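Local coordinates for putative TOXIN related protein (Parabacteroides distasonis ATCC 8503, PDB 3K0Y) that is of unknown function, a putative toxin-related protein that joins a NigD-like OB domain to a NigD-like beta-sandwich domain, at residues Asp104-Gly116 with Tyr190-Tyr203. Residues are numbered along the deposited sequence; the frame is centred on the assembly and turned at random.
Sequences DPVSIYNNNMWIG and YWTSEGKQAYKLKY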
ATOM      1  N   ASP A 104      -9.414  10.909 -11.927  1.00 45.38           N
ATOM      2  CA  ASP A 104      -8.649  12.101 -11.669  1.00 45.20           C
ATOM      3  C   ASP A 104      -7.159  11.730 -11.678  1.00 44.53           C
ATOM      4  O   ASP A 104      -6.720  10.919 -10.875  1.00 43.40           O
ATOM      5  CB  ASP A 104      -9.064  12.698 -10.338  1.00 45.25           C
ATOM      6  CG  ASP A 104     -10.436  13.345 -10.411  1.00 47.50           C
ATOM      7  OD1 ASP A 104     -10.649  14.165 -11.322  1.00 48.15           O
ATOM      8  OD2 ASP A 104     -11.285  13.035  -9.557  1.00 48.18           O
ATOM      9  N   PRO A 105      -6.385  12.350 -12.570  1.00 44.16           N
ATOM     10  CA  PRO A 105      -5.013  11.918 -12.710  1.00 44.02           C
ATOM     11  C   PRO A 105      -4.140  12.085 -11.468  1.00 43.08           C
ATOM     12  O   PRO A 105      -4.401  12.897 -10.588  1.00 42.74           O
ATOM     13  CB  PRO A 105      -4.501  12.742 -13.913  1.00 44.26           C
ATOM     14  CG  PRO A 105      -5.354  13.966 -13.906  1.00 44.62           C
ATOM     15  CD  PRO A 105      -6.712  13.448 -13.498  1.00 44.60           C
ATOM     16  N   VAL A 106      -3.124  11.248 -11.398  1.00 43.33           N
ATOM     17  CA  VAL A 106      -2.076  11.332 -10.392  1.00 42.68           C
ATOM     18  C   VAL A 106      -0.708  11.225 -11.071  1.00 44.39           C
ATOM     19  O   VAL A 106      -0.586  10.870 -12.263  1.00 44.09           O
ATOM     20  CB  VAL A 106      -2.199  10.188  -9.369  1.00 42.65           C
ATOM     21  CG1 VAL A 106      -3.641  10.168  -8.669  1.00 41.44           C
ATOM     22  CG2 VAL A 106      -1.871   8.853 -10.026  1.00 39.31           C
ATOM     23  N   SER A 107       0.313  11.457 -10.260  1.00 45.27           N
ATOM     24  CA  SER A 107       1.707  11.306 -10.642  1.00 46.23           C
ATOM     25  C   SER A 107       2.371  10.189  -9.789  1.00 45.68           C
ATOM     26  O   SER A 107       2.352  10.266  -8.559  1.00 45.71           O
ATOM     27  CB  SER A 107       2.359  12.640 -10.319  1.00 46.12           C
ATOM     28  OG  SER A 107       3.672  12.664 -10.738  1.00 50.74           O
ATOM     29  N   ILE A 108       2.894   9.138 -10.413  1.00 44.48           N
ATOM     30  CA  ILE A 108       3.694   8.144  -9.703  1.00 43.43           C
ATOM     31  C   ILE A 108       5.054   7.932 -10.429  1.00 43.53           C
ATOM     32  O   ILE A 108       5.084   7.557 -11.567  1.00 44.81           O
ATOM     33  CB  ILE A 108       2.966   6.807  -9.602  1.00 43.35           C
ATOM     34  CG1 ILE A 108       1.541   6.954  -8.995  1.00 42.95           C
ATOM     35  CG2 ILE A 108       3.730   5.835  -8.741  1.00 40.79           C
ATOM     36  CD1 ILE A 108       0.717   5.663  -9.079  1.00 38.24           C
ATOM     37  N   TYR A 109       6.166   8.205  -9.782  1.00 42.69           N
ATOM     38  CA  TYR A 109       7.444   7.969 -10.403  1.00 42.58           C
ATOM     39  C   TYR A 109       7.820   6.520 -10.156  1.00 43.02           C
ATOM     40  O   TYR A 109       7.321   5.865  -9.233  1.00 42.20           O
ATOM     41  CB  TYR A 109       8.490   8.877  -9.839  1.00 42.16           C
ATOM     42  CG  TYR A 109       8.332  10.274 -10.333  1.00 44.69           C
ATOM     43  CD1 TYR A 109       7.298  11.122  -9.854  1.00 45.08           C
ATOM     44  CD2 TYR A 109       9.168  10.754 -11.322  1.00 44.13           C
ATOM     45  CE1 TYR A 109       7.161  12.434 -10.353  1.00 46.60           C
ATOM     46  CE2 TYR A 109       9.042  12.023 -11.799  1.00 47.17           C
ATOM     47  CZ  TYR A 109       8.039  12.872 -11.322  1.00 46.83           C
ATOM     48  OH  TYR A 109       7.985  14.125 -11.888  1.00 48.68           O
ATOM     49  N   ASN A 110       8.599   6.000 -11.069  1.00 44.70           N
ATOM     50  CA  ASN A 110       9.315   4.734 -10.879  1.00 46.39           C
ATOM     51  C   ASN A 110      10.064   4.739  -9.521  1.00 46.23           C
ATOM     52  O   ASN A 110      10.814   5.691  -9.160  1.00 48.89           O
ATOM     53  CB  ASN A 110      10.310   4.535 -12.015  1.00 45.91           C
ATOM     54  CG  ASN A 110       9.636   4.246 -13.345  1.00 48.42           C
ATOM     55  OD1 ASN A 110       9.097   5.152 -14.046  1.00 47.14           O
ATOM     56  ND2 ASN A 110       9.596   2.954 -13.688  1.00 47.48           N
ATOM     57  N   ASN A 111       9.790   3.704  -8.769  1.00 45.41           N
ATOM     58  CA  ASN A 111      10.409   3.426  -7.456  1.00 44.41           C
ATOM     59  C   ASN A 111       9.502   3.887  -6.362  1.00 43.84           C
ATOM     60  O   ASN A 111       9.775   3.582  -5.231  1.00 45.46           O
ATOM     61  CB  ASN A 111      11.857   3.894  -7.297  1.00 42.81           C
ATOM     62  CG  ASN A 111      12.741   3.255  -8.291  1.00 42.57           C
ATOM     63  OD1 ASN A 111      12.370   2.250  -8.913  1.00 42.73           O
ATOM     64  ND2 ASN A 111      13.890   3.810  -8.487  1.00 34.82           N
ATOM     65  N   ASN A 112       8.409   4.570  -6.721  1.00 43.84           N
ATOM     66  CA  ASN A 112       7.432   5.094  -5.761  1.00 44.76           C
ATOM     67  C   ASN A 112       6.251   4.151  -5.719  1.00 44.59           C
ATOM     68  O   ASN A 112       5.211   4.428  -5.071  1.00 44.77           O
ATOM     69  CB  ASN A 112       7.021   6.569  -6.084  1.00 44.98           C
ATOM     70  CG  ASN A 112       8.078   7.626  -5.597  1.00 48.18           C
ATOM     71  OD1 ASN A 112       9.017   7.302  -4.891  1.00 49.28           O
ATOM     72  ND2 ASN A 112       7.877   8.892  -5.959  1.00 51.81           N
HETATM   73  N   MSE A 113       6.372   3.036  -6.438  1.00 43.56           N
HETATM   74  CA  MSE A 113       5.412   1.941  -6.287  1.00 44.07           C
HETATM   75  C   MSE A 113       6.181   0.667  -6.014  1.00 43.63           C
HETATM   76  O   MSE A 113       7.046   0.320  -6.767  1.00 41.49           O
HETATM   77  CB  MSE A 113       4.608   1.753  -7.573  1.00 44.17           C
HETATM   78  CG  MSE A 113       3.438   0.869  -7.324  1.00 46.96           C
HETATM   79 SE   MSE A 113       2.237   0.493  -8.830  0.75 43.31          SE
HETATM   80  CE  MSE A 113       1.729   2.207  -9.372  1.00 43.14           C
ATOM     81  N   TRP A 114       5.876  -0.056  -4.937  1.00 43.58           N
ATOM     82  CA  TRP A 114       6.619  -1.283  -4.685  1.00 43.34           C
ATOM     83  C   TRP A 114       5.832  -2.297  -3.895  1.00 44.42           C
ATOM     84  O   TRP A 114       4.953  -1.919  -3.141  1.00 44.24           O
ATOM     85  CB  TRP A 114       7.948  -0.957  -3.988  1.00 43.06           C
ATOM     86  CG  TRP A 114       7.844  -0.590  -2.548  1.00 42.82           C
ATOM     87  CD1 TRP A 114       8.093  -1.398  -1.482  1.00 40.02           C
ATOM     88  CD2 TRP A 114       7.438   0.670  -2.010  1.00 42.54           C
ATOM     89  NE1 TRP A 114       7.894  -0.722  -0.325  1.00 42.57           N
ATOM     90  CE2 TRP A 114       7.468   0.546  -0.611  1.00 42.90           C
ATOM     91  CE3 TRP A 114       7.084   1.900  -2.570  1.00 45.32           C
ATOM     92  CZ2 TRP A 114       7.164   1.598   0.233  1.00 42.44           C
ATOM     93  CZ3 TRP A 114       6.775   2.967  -1.699  1.00 42.96           C
ATOM     94  CH2 TRP A 114       6.827   2.792  -0.330  1.00 40.71           C
ATOM     95  N   ILE A 115       6.171  -3.580  -4.056  1.00 44.93           N
ATOM     96  CA  ILE A 115       5.612  -4.650  -3.254  1.00 45.91           C
ATOM     97  C   ILE A 115       6.453  -4.850  -2.007  1.00 46.41           C
ATOM     98  O   ILE A 115       7.672  -4.920  -2.090  1.00 47.49           O
ATOM     99  CB  ILE A 115       5.499  -5.991  -4.028  1.00 46.90           C
ATOM    100  CG1 ILE A 115       4.520  -5.832  -5.203  1.00 50.06           C
ATOM    101  CG2 ILE A 115       4.938  -7.096  -3.088  1.00 45.81           C
ATOM    102  CD1 ILE A 115       4.462  -7.079  -6.109  1.00 56.62           C
ATOM    103  N   GLY A 116       5.816  -4.866  -0.839  1.00 45.71           N
ATOM    104  CA  GLY A 116       6.523  -5.070   0.416  1.00 44.61           C
ATOM    105  C   GLY A 116       5.561  -5.659   1.438  1.00 45.17           C
ATOM    106  O   GLY A 116       4.435  -5.139   1.626  1.00 45.88           O
ATOM    107  N   TYR A 190      -2.559   3.091 -13.910  1.00 47.41           N
ATOM    108  CA  TYR A 190      -3.001   4.318 -13.227  1.00 49.36           C
ATOM    109  C   TYR A 190      -3.124   5.393 -14.286  1.00 50.30           C
ATOM    110  O   TYR A 190      -2.603   5.219 -15.382  1.00 51.09           O
ATOM    111  CB  TYR A 190      -2.011   4.737 -12.129  1.00 49.89           C
ATOM    112  CG  TYR A 190      -0.619   4.987 -12.621  1.00 50.73           C
ATOM    113  CD1 TYR A 190       0.230   3.941 -12.891  1.00 53.55           C
ATOM    114  CD2 TYR A 190      -0.143   6.279 -12.803  1.00 53.57           C
ATOM    115  CE1 TYR A 190       1.496   4.158 -13.365  1.00 54.76           C
ATOM    116  CE2 TYR A 190       1.120   6.502 -13.275  1.00 55.74           C
ATOM    117  CZ  TYR A 190       1.939   5.437 -13.542  1.00 56.50           C
ATOM    118  OH  TYR A 190       3.223   5.642 -14.014  1.00 60.35           O
ATOM    119  N   TRP A 191      -3.800   6.489 -13.971  1.00 51.69           N
ATOM    120  CA  TRP A 191      -4.046   7.551 -14.940  1.00 53.16           C
ATOM    121  C   TRP A 191      -3.346   8.819 -14.554  1.00 52.34           C
ATOM    122  O   TRP A 191      -3.322   9.215 -13.384  1.00 50.99           O
ATOM    123  CB  TRP A 191      -5.539   7.771 -15.174  1.00 54.52           C
ATOM    124  CG  TRP A 191      -6.045   6.608 -15.926  1.00 63.30           C
ATOM    125  CD1 TRP A 191      -5.959   6.376 -17.297  1.00 68.45           C
ATOM    126  CD2 TRP A 191      -6.589   5.416 -15.354  1.00 70.79           C
ATOM    127  NE1 TRP A 191      -6.452   5.117 -17.592  1.00 70.81           N
ATOM    128  CE2 TRP A 191      -6.849   4.515 -16.420  1.00 72.27           C
ATOM    129  CE3 TRP A 191      -6.883   5.019 -14.042  1.00 71.18           C
ATOM    130  CZ2 TRP A 191      -7.407   3.258 -16.200  1.00 73.81           C
ATOM    131  CZ3 TRP A 191      -7.440   3.769 -13.840  1.00 72.48           C
ATOM    132  CH2 TRP A 191      -7.705   2.915 -14.902  1.00 72.10           C
ATOM    133  N   THR A 192      -2.721   9.416 -15.569  1.00 51.78           N
ATOM    134  CA  THR A 192      -1.928  10.606 -15.418  1.00 51.80           C
ATOM    135  C   THR A 192      -2.469  11.663 -16.358  1.00 51.81           C
ATOM    136  O   THR A 192      -3.408  11.416 -17.114  1.00 50.41           O
ATOM    137  CB  THR A 192      -0.436  10.344 -15.742  1.00 51.56           C
ATOM    138  OG1 THR A 192      -0.256  10.219 -17.163  1.00 52.69           O
ATOM    139  CG2 THR A 192       0.031   9.093 -15.070  1.00 50.57           C
ATOM    140  N   SER A 193      -1.863  12.843 -16.280  1.00 52.81           N
ATOM    141  CA  SER A 193      -2.239  13.981 -17.099  1.00 54.17           C
ATOM    142  C   SER A 193      -1.891  13.740 -18.567  1.00 54.77           C
ATOM    143  O   SER A 193      -2.467  14.364 -19.441  1.00 55.68           O
ATOM    144  CB  SER A 193      -1.511  15.225 -16.604  1.00 54.21           C
ATOM    145  OG  SER A 193      -0.111  15.037 -16.741  1.00 54.47           O
ATOM    146  N   GLU A 194      -0.944  12.847 -18.830  1.00 55.58           N
ATOM    147  CA  GLU A 194      -0.634  12.428 -20.210  1.00 56.35           C
ATOM    148  C   GLU A 194      -1.158  11.004 -20.503  1.00 55.46           C
ATOM    149  O   GLU A 194      -0.622  10.319 -21.353  1.00 55.24           O
ATOM    150  CB  GLU A 194       0.872  12.568 -20.515  1.00 56.82           C
ATOM    151  CG  GLU A 194       1.846  11.741 -19.650  1.00 59.45           C
ATOM    152  CD  GLU A 194       3.295  12.276 -19.745  1.00 65.35           C
ATOM    153  OE1 GLU A 194       3.544  13.389 -19.211  1.00 68.11           O
ATOM    154  OE2 GLU A 194       4.180  11.602 -20.364  1.00 67.42           O
ATOM    155  N   GLY A 195      -2.204  10.588 -19.774  1.00 54.41           N
ATOM    156  CA  GLY A 195      -2.972   9.379 -20.072  1.00 53.28           C
ATOM    157  C   GLY A 195      -2.693   8.187 -19.170  1.00 53.01           C
ATOM    158  O   GLY A 195      -1.995   8.294 -18.156  1.00 51.88           O
ATOM    159  N   LYS A 196      -3.236   7.042 -19.581  1.00 52.88           N
ATOM    160  CA  LYS A 196      -3.019   5.762 -18.927  1.00 53.39           C
ATOM    161  C   LYS A 196      -1.570   5.305 -18.989  1.00 52.90           C
ATOM    162  O   LYS A 196      -1.005   5.290 -20.073  1.00 53.68           O
ATOM    163  CB  LYS A 196      -3.892   4.689 -19.576  1.00 53.54           C
ATOM    164  CG  LYS A 196      -4.058   3.403 -18.753  1.00 56.25           C
ATOM    165  CD  LYS A 196      -4.706   2.277 -19.580  1.00 59.08           C
ATOM    166  CE  LYS A 196      -5.243   1.118 -18.724  1.00 60.50           C
ATOM    167  NZ  LYS A 196      -6.369   0.369 -19.428  1.00 62.30           N
ATOM    168  N   GLN A 197      -0.995   4.909 -17.836  1.00 51.73           N
ATOM    169  CA  GLN A 197       0.318   4.253 -17.758  1.00 51.23           C
ATOM    170  C   GLN A 197       0.204   3.003 -16.931  1.00 50.34           C
ATOM    171  O   GLN A 197      -0.790   2.804 -16.248  1.00 50.43           O
ATOM    172  CB  GLN A 197       1.393   5.090 -17.076  1.00 51.18           C
ATOM    173  CG  GLN A 197       1.149   6.534 -16.972  1.00 53.80           C
ATOM    174  CD  GLN A 197       1.879   7.317 -17.997  1.00 57.32           C
ATOM    175  OE1 GLN A 197       2.205   8.506 -17.793  1.00 62.39           O
ATOM    176  NE2 GLN A 197       2.145   6.689 -19.108  1.00 58.02           N
ATOM    177  N   ALA A 198       1.276   2.232 -16.933  1.00 48.64           N
ATOM    178  CA  ALA A 198       1.362   0.911 -16.326  1.00 49.47           C
ATOM    179  C   ALA A 198       2.701   0.761 -15.600  1.00 50.30           C
ATOM    180  O   ALA A 198       3.737   1.263 -16.040  1.00 49.12           O
ATOM    181  CB  ALA A 198       1.276  -0.187 -17.380  1.00 48.90           C
ATOM    182  N   TYR A 199       2.686   0.048 -14.491  1.00 50.67           N
ATOM    183  CA  TYR A 199       3.923  -0.348 -13.892  1.00 51.61           C
ATOM    184  C   TYR A 199       3.843  -1.837 -13.677  1.00 51.01           C
ATOM    185  O   TYR A 199       2.799  -2.345 -13.364  1.00 50.24           O
ATOM    186  CB  TYR A 199       4.191   0.420 -12.598  1.00 52.02           C
ATOM    187  CG  TYR A 199       4.763   1.812 -12.845  1.00 55.26           C
ATOM    188  CD1 TYR A 199       5.665   2.106 -13.937  1.00 54.29           C
ATOM    189  CD2 TYR A 199       4.369   2.862 -12.024  1.00 54.46           C
ATOM    190  CE1 TYR A 199       6.152   3.445 -14.124  1.00 53.67           C
ATOM    191  CE2 TYR A 199       4.797   4.148 -12.239  1.00 58.34           C
ATOM    192  CZ  TYR A 199       5.704   4.448 -13.258  1.00 54.88           C
ATOM    193  OH  TYR A 199       6.066   5.776 -13.290  1.00 53.42           O
ATOM    194  N   LYS A 200       4.961  -2.523 -13.908  1.00 50.69           N
ATOM    195  CA  LYS A 200       5.022  -3.967 -13.846  1.00 50.67           C
ATOM    196  C   LYS A 200       5.915  -4.391 -12.733  1.00 49.07           C
ATOM    197  O   LYS A 200       7.103  -4.080 -12.748  1.00 50.14           O
ATOM    198  CB  LYS A 200       5.588  -4.538 -15.117  1.00 51.12           C
ATOM    199  CG  LYS A 200       4.718  -4.461 -16.289  1.00 56.26           C
ATOM    200  CD  LYS A 200       5.144  -5.509 -17.345  1.00 62.20           C
ATOM    201  CE  LYS A 200       4.132  -5.551 -18.505  1.00 64.20           C
ATOM    202  NZ  LYS A 200       4.764  -6.111 -19.726  1.00 67.31           N
ATOM    203  N   LEU A 201       5.377  -5.138 -11.797  1.00 47.85           N
ATOM    204  CA  LEU A 201       6.149  -5.606 -10.676  1.00 49.01           C
ATOM    205  C   LEU A 201       6.077  -7.134 -10.632  1.00 50.14           C
ATOM    206  O   LEU A 201       5.178  -7.760 -11.177  1.00 49.95           O
ATOM    207  CB  LEU A 201       5.619  -5.028  -9.346  1.00 48.66           C
ATOM    208  CG  LEU A 201       5.237  -3.549  -9.248  1.00 50.55           C
ATOM    209  CD1 LEU A 201       3.827  -3.328  -9.799  1.00 51.59           C
ATOM    210  CD2 LEU A 201       5.234  -3.016  -7.779  1.00 52.95           C
ATOM    211  N   LYS A 202       7.035  -7.715  -9.938  1.00 50.68           N
ATOM    212  CA  LYS A 202       7.079  -9.152  -9.708  1.00 50.40           C
ATOM    213  C   LYS A 202       6.341  -9.384  -8.418  1.00 49.07           C
ATOM    214  O   LYS A 202       6.554  -8.647  -7.478  1.00 49.01           O
ATOM    215  CB  LYS A 202       8.537  -9.620  -9.563  1.00 49.89           C
ATOM    216  CG  LYS A 202       9.354  -9.477 -10.796  1.00 51.00           C
ATOM    217  CD  LYS A 202       8.913 -10.466 -11.814  1.00 54.04           C
ATOM    218  CE  LYS A 202       9.826 -10.521 -13.034  1.00 55.22           C
ATOM    219  NZ  LYS A 202       9.120 -11.095 -14.237  1.00 51.26           N
ATOM    220  N   TYR A 203       5.508 -10.419  -8.383  1.00 49.27           N
ATOM    221  CA  TYR A 203       4.680 -10.790  -7.218  1.00 49.29           C
ATOM    222  C   TYR A 203       4.636 -12.316  -6.987  1.00 50.36           C
ATOM    223  O   TYR A 203       4.309 -13.105  -7.888  1.00 50.06           O
ATOM    224  CB  TYR A 203       3.254 -10.286  -7.405  1.00 48.58           C
ATOM    225  CG  TYR A 203       2.352 -10.695  -6.263  1.00 48.02           C
ATOM    226  CD1 TYR A 203       2.511 -10.138  -4.987  1.00 48.40           C
ATOM    227  CD2 TYR A 203       1.369 -11.646  -6.439  1.00 46.25           C
ATOM    228  CE1 TYR A 203       1.708 -10.522  -3.915  1.00 46.46           C
ATOM    229  CE2 TYR A 203       0.562 -12.048  -5.372  1.00 47.92           C
ATOM    230  CZ  TYR A 203       0.730 -11.463  -4.119  1.00 47.03           C
ATOM    231  OH  TYR A 203      -0.053 -11.866  -3.065  1.00 47.97           O
TER
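Val-106 and Ile-108 each use a backbone atom to bond to the hairpin of 190-203. Near the type I turn from Thr-192 to Gly-195, Val-106 N donates to Trp-191 O at 2.8 Å. The same carbonyl receives a CA-H...O contact from Pro-105, whose CB lies against the Thr-192 peptide, and Thr-192 CA makes a like contact with Val-106 O. Farther along, Tyr-199 OH donates to Ile-108 O at 2.7 Å, tilted from that carbonyl's plane. The Asn-110 amide crosses the phenol end, OD1 3.2 Å from Tyr-199 OH, its plane turned 69° from the ring.

The side-chain contacts are largely apolar. Ile-108 packs against two tyrosines: its CD1 lies over one face of Tyr-190, offset toward the rim, in a CH-pi contact 4.0 Å from the ring centroid, while CG2 passes alongside Tyr-199 CE2. Selenomethionine Met-113 runs extended to SE and then bends (chi3 -56°), bringing CE to the edge of Tyr-199, 3.8 Å from CD2, and also near Tyr-190. Leu-201 CD2 packs against CA of Trp-114 and meets Ile-115 CG1 at 3.9 Å. Beyond it, Ile-115 CD1 reaches Tyr-203 CB at 3.7 Å.

Strands 113-116 and 195-203 run nearly parallel, 10° apart, with axes 7.6 Å from each other. They belong to different sheets, and Leu-120 of strand 119-128 adds to the layer by touching both Met-113 and Leu-201. This is face-to-face packing within the NigD-like C-terminal beta sandwich: side chains fill the interface, whereas the directional bonds fix the segment leading into strand 113-116 against the hairpin.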